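Local coordinates for methyltransferase domain-containing protein (Pyrococcus horikoshii, PDB 1VE3), which is a SAM-dependent methyltransferase that binds S-adenosylmethionine and transfers its methyl group to an acceptor that the structure does not show, at the interface of chains A and B. Residues are numbered along the deposited sequence; one frame, centred on the assembly and turned at random. Chains: chain A/B, hypothetical protein PH0226.

The interface of chains A and B. Residues chain A 17, 22, 79, 82-83; chain B 170, 173, 175, 190-191.
The carboxylate of B:Glu173 and the guanidinium of A:Arg83 form the charged centre of this patch. A:Arg83 NE donates to B:Glu173 OE1 at 3.1 Å in a fairly straight salt bridge (159° at H), with the oxygen near the guanidinium plane and its syn lone pair turned to the donor. The anti lone pair of the same oxygen takes a hydrogen bond from the hydroxyl B:Thr175 OG1 at 3.0 Å, so two donors, one from each chain, grip OE1 and limit rotation of the carboxylate. The outer part of A:Arg83 also lies flat against B:Arg190, tip to tip, the two guanidinium planes 11° apart and A:Arg83 CZ 3.3 Å from B:Arg190 CZ. The nearby B:Glu173 carboxylate probably eases the repulsion of these like charges. An alanine in place of A:Arg83 would remove both the salt bridge and the stacking face, and would probably leave B:Glu173 and B:Arg190 less firmly held. A:Asn17 crosses B:Glu173 obliquely, its amide plane steeply turned to the carboxylate, while A:Arg22 NH2 reaches the aliphatic part of B:Arg190, 3.3 Å from CG.

Torsions set up this arrangement: A:Arg83 runs extended from CG to NE, whereas B:Arg190 bends at chi3 (-79°) to bring its head over that of A:Arg83. At the end of helix 70-82, the backbone carbonyl A:Ser82 O lies 3.0 Å from B:Asp170 OD1, an unfavourable approach of two acceptors unless the acid is protonated. The A:Arg83 salt bridge and stack link the loop after helix 70-82 to the loop carrying B:Glu173 and to strand 188-192, and may help hold the dimer together.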
loop_
_atom_site.group_PDB
_atom_site.type_symbol
_atom_site.label_atom_id
_atom_site.label_comp_id
_atom_site.label_asym_id
_atom_site.label_seq_id
_atom_site.Cartn_x
_atom_site.Cartn_y
_atom_site.Cartn_z
ATOM N N ASN A 17 0.330 -5.785 -5.466
ATOM C CA ASN A 17 1.243 -5.977 -4.338
ATOM C C ASN A 17 2.082 -4.747 -3.987
ATOM O O ASN A 17 2.880 -4.784 -3.048
ATOM C CB ASN A 17 2.159 -7.175 -4.591
ATOM C CG ASN A 17 1.413 -8.492 -4.537
ATOM O OD1 ASN A 17 0.748 -8.802 -3.546
ATOM N ND2 ASN A 17 1.517 -9.277 -5.604
ATOM N N ARG A 22 -1.931 -1.363 -1.980
ATOM C CA ARG A 22 -2.310 -1.890 -0.671
ATOM C C ARG A 22 -2.884 -0.790 0.206
ATOM O O ARG A 22 -3.837 -1.014 0.952
ATOM C CB ARG A 22 -1.107 -2.532 0.023
ATOM C CG ARG A 22 -0.639 -3.820 -0.635
ATOM C CD ARG A 22 0.507 -4.463 0.145
ATOM N NE ARG A 22 0.789 -5.810 -0.346
ATOM C CZ ARG A 22 1.647 -6.654 0.220
ATOM N NH1 ARG A 22 2.320 -6.295 1.306
ATOM N NH2 ARG A 22 1.828 -7.862 -0.300
ATOM N N TYR A 79 -3.414 -12.758 -11.618
ATOM C CA TYR A 79 -3.423 -12.548 -10.172
ATOM C C TYR A 79 -4.345 -13.567 -9.524
ATOM O O TYR A 79 -4.050 -14.095 -8.454
ATOM C CB TYR A 79 -3.900 -11.136 -9.815
ATOM C CG TYR A 79 -2.819 -10.083 -9.904
ATOM C CD1 TYR A 79 -1.635 -10.208 -9.172
ATOM C CD2 TYR A 79 -2.976 -8.958 -10.713
ATOM C CE1 TYR A 79 -0.636 -9.237 -9.241
ATOM C CE2 TYR A 79 -1.982 -7.982 -10.791
ATOM C CZ TYR A 79 -0.814 -8.127 -10.052
ATOM O OH TYR A 79 0.168 -7.160 -10.114
ATOM N N SER A 82 -2.468 -16.958 -9.547
ATOM C CA SER A 82 -1.462 -17.015 -8.493
ATOM C C SER A 82 -2.075 -17.049 -7.098
ATOM O O SER A 82 -1.504 -17.636 -6.181
ATOM C CB SER A 82 -0.504 -15.826 -8.604
ATOM O OG SER A 82 -1.187 -14.600 -8.441
ATOM N N ARG A 83 -3.234 -16.421 -6.932
ATOM C CA ARG A 83 -3.893 -16.417 -5.632
ATOM C C ARG A 83 -4.934 -17.521 -5.536
ATOM O O ARG A 83 -5.601 -17.661 -4.512
ATOM C CB ARG A 83 -4.559 -15.063 -5.358
ATOM C CG ARG A 83 -3.579 -13.929 -5.113
ATOM C CD ARG A 83 -4.265 -12.746 -4.468
ATOM N NE ARG A 83 -3.321 -11.686 -4.133
ATOM C CZ ARG A 83 -3.653 -10.569 -3.494
ATOM N NH1 ARG A 83 -4.909 -10.371 -3.117
ATOM N NH2 ARG A 83 -2.732 -9.648 -3.241
ATOM N N ASP B 170 1.507 -18.046 -1.156
ATOM C CA ASP B 170 1.265 -17.870 -2.575
ATOM C C ASP B 170 2.606 -17.485 -3.170
ATOM O O ASP B 170 2.865 -16.332 -3.489
ATOM C CB ASP B 170 0.260 -16.736 -2.781
ATOM C CG ASP B 170 0.338 -16.247 -4.220
ATOM O OD1 ASP B 170 1.089 -16.847 -4.989
ATOM O OD2 ASP B 170 -0.351 -15.287 -4.556
ATOM N N GLU B 173 3.606 -15.503 -6.211
ATOM C CA GLU B 173 3.502 -14.064 -6.002
ATOM C C GLU B 173 4.496 -13.611 -4.932
ATOM O O GLU B 173 4.776 -12.417 -4.792
ATOM C CB GLU B 173 2.074 -13.727 -5.556
ATOM C CG GLU B 173 1.693 -12.261 -5.647
ATOM C CD GLU B 173 0.214 -12.031 -5.375
ATOM O OE1 GLU B 173 -0.218 -12.176 -4.209
ATOM O OE2 GLU B 173 -0.520 -11.716 -6.337
ATOM N N THR B 175 4.098 -13.884 -1.620
ATOM C CA THR B 175 3.378 -13.224 -0.535
ATOM C C THR B 175 2.651 -14.267 0.291
ATOM O O THR B 175 2.546 -15.426 -0.110
ATOM C CB THR B 175 2.319 -12.221 -1.052
ATOM O OG1 THR B 175 1.268 -12.937 -1.710
ATOM C CG2 THR B 175 2.941 -11.217 -2.025
ATOM N N ARG B 190 -1.246 -9.364 4.836
ATOM C CA ARG B 190 -0.489 -9.959 3.740
ATOM C C ARG B 190 0.944 -9.434 3.826
ATOM O O ARG B 190 1.171 -8.230 3.870
ATOM C CB ARG B 190 -1.108 -9.602 2.381
ATOM C CG ARG B 190 -0.233 -10.006 1.197
ATOM C CD ARG B 190 -0.948 -9.891 -0.147
ATOM N NE ARG B 190 -1.840 -11.020 -0.383
ATOM C CZ ARG B 190 -3.155 -10.995 -0.209
ATOM N NH1 ARG B 190 -3.869 -12.088 -0.449
ATOM N NH2 ARG B 190 -3.761 -9.875 0.186
ATOM N N PHE B 191 1.906 -10.348 3.872
ATOM C CA PHE B 191 3.317 -9.986 3.962
ATOM C C PHE B 191 4.047 -10.377 2.689
ATOM O O PHE B 191 3.704 -11.382 2.069
ATOM C CB PHE B 191 4.007 -10.751 5.100
ATOM C CG PHE B 191 3.490 -10.441 6.471
ATOM C CD1 PHE B 191 3.832 -9.256 7.108
ATOM C CD2 PHE B 191 2.689 -11.358 7.143
ATOM C CE1 PHE B 191 3.383 -8.988 8.404
ATOM C CE2 PHE B 191 2.233 -11.100 8.437
ATOM C CZ PHE B 191 2.582 -9.914 9.069
#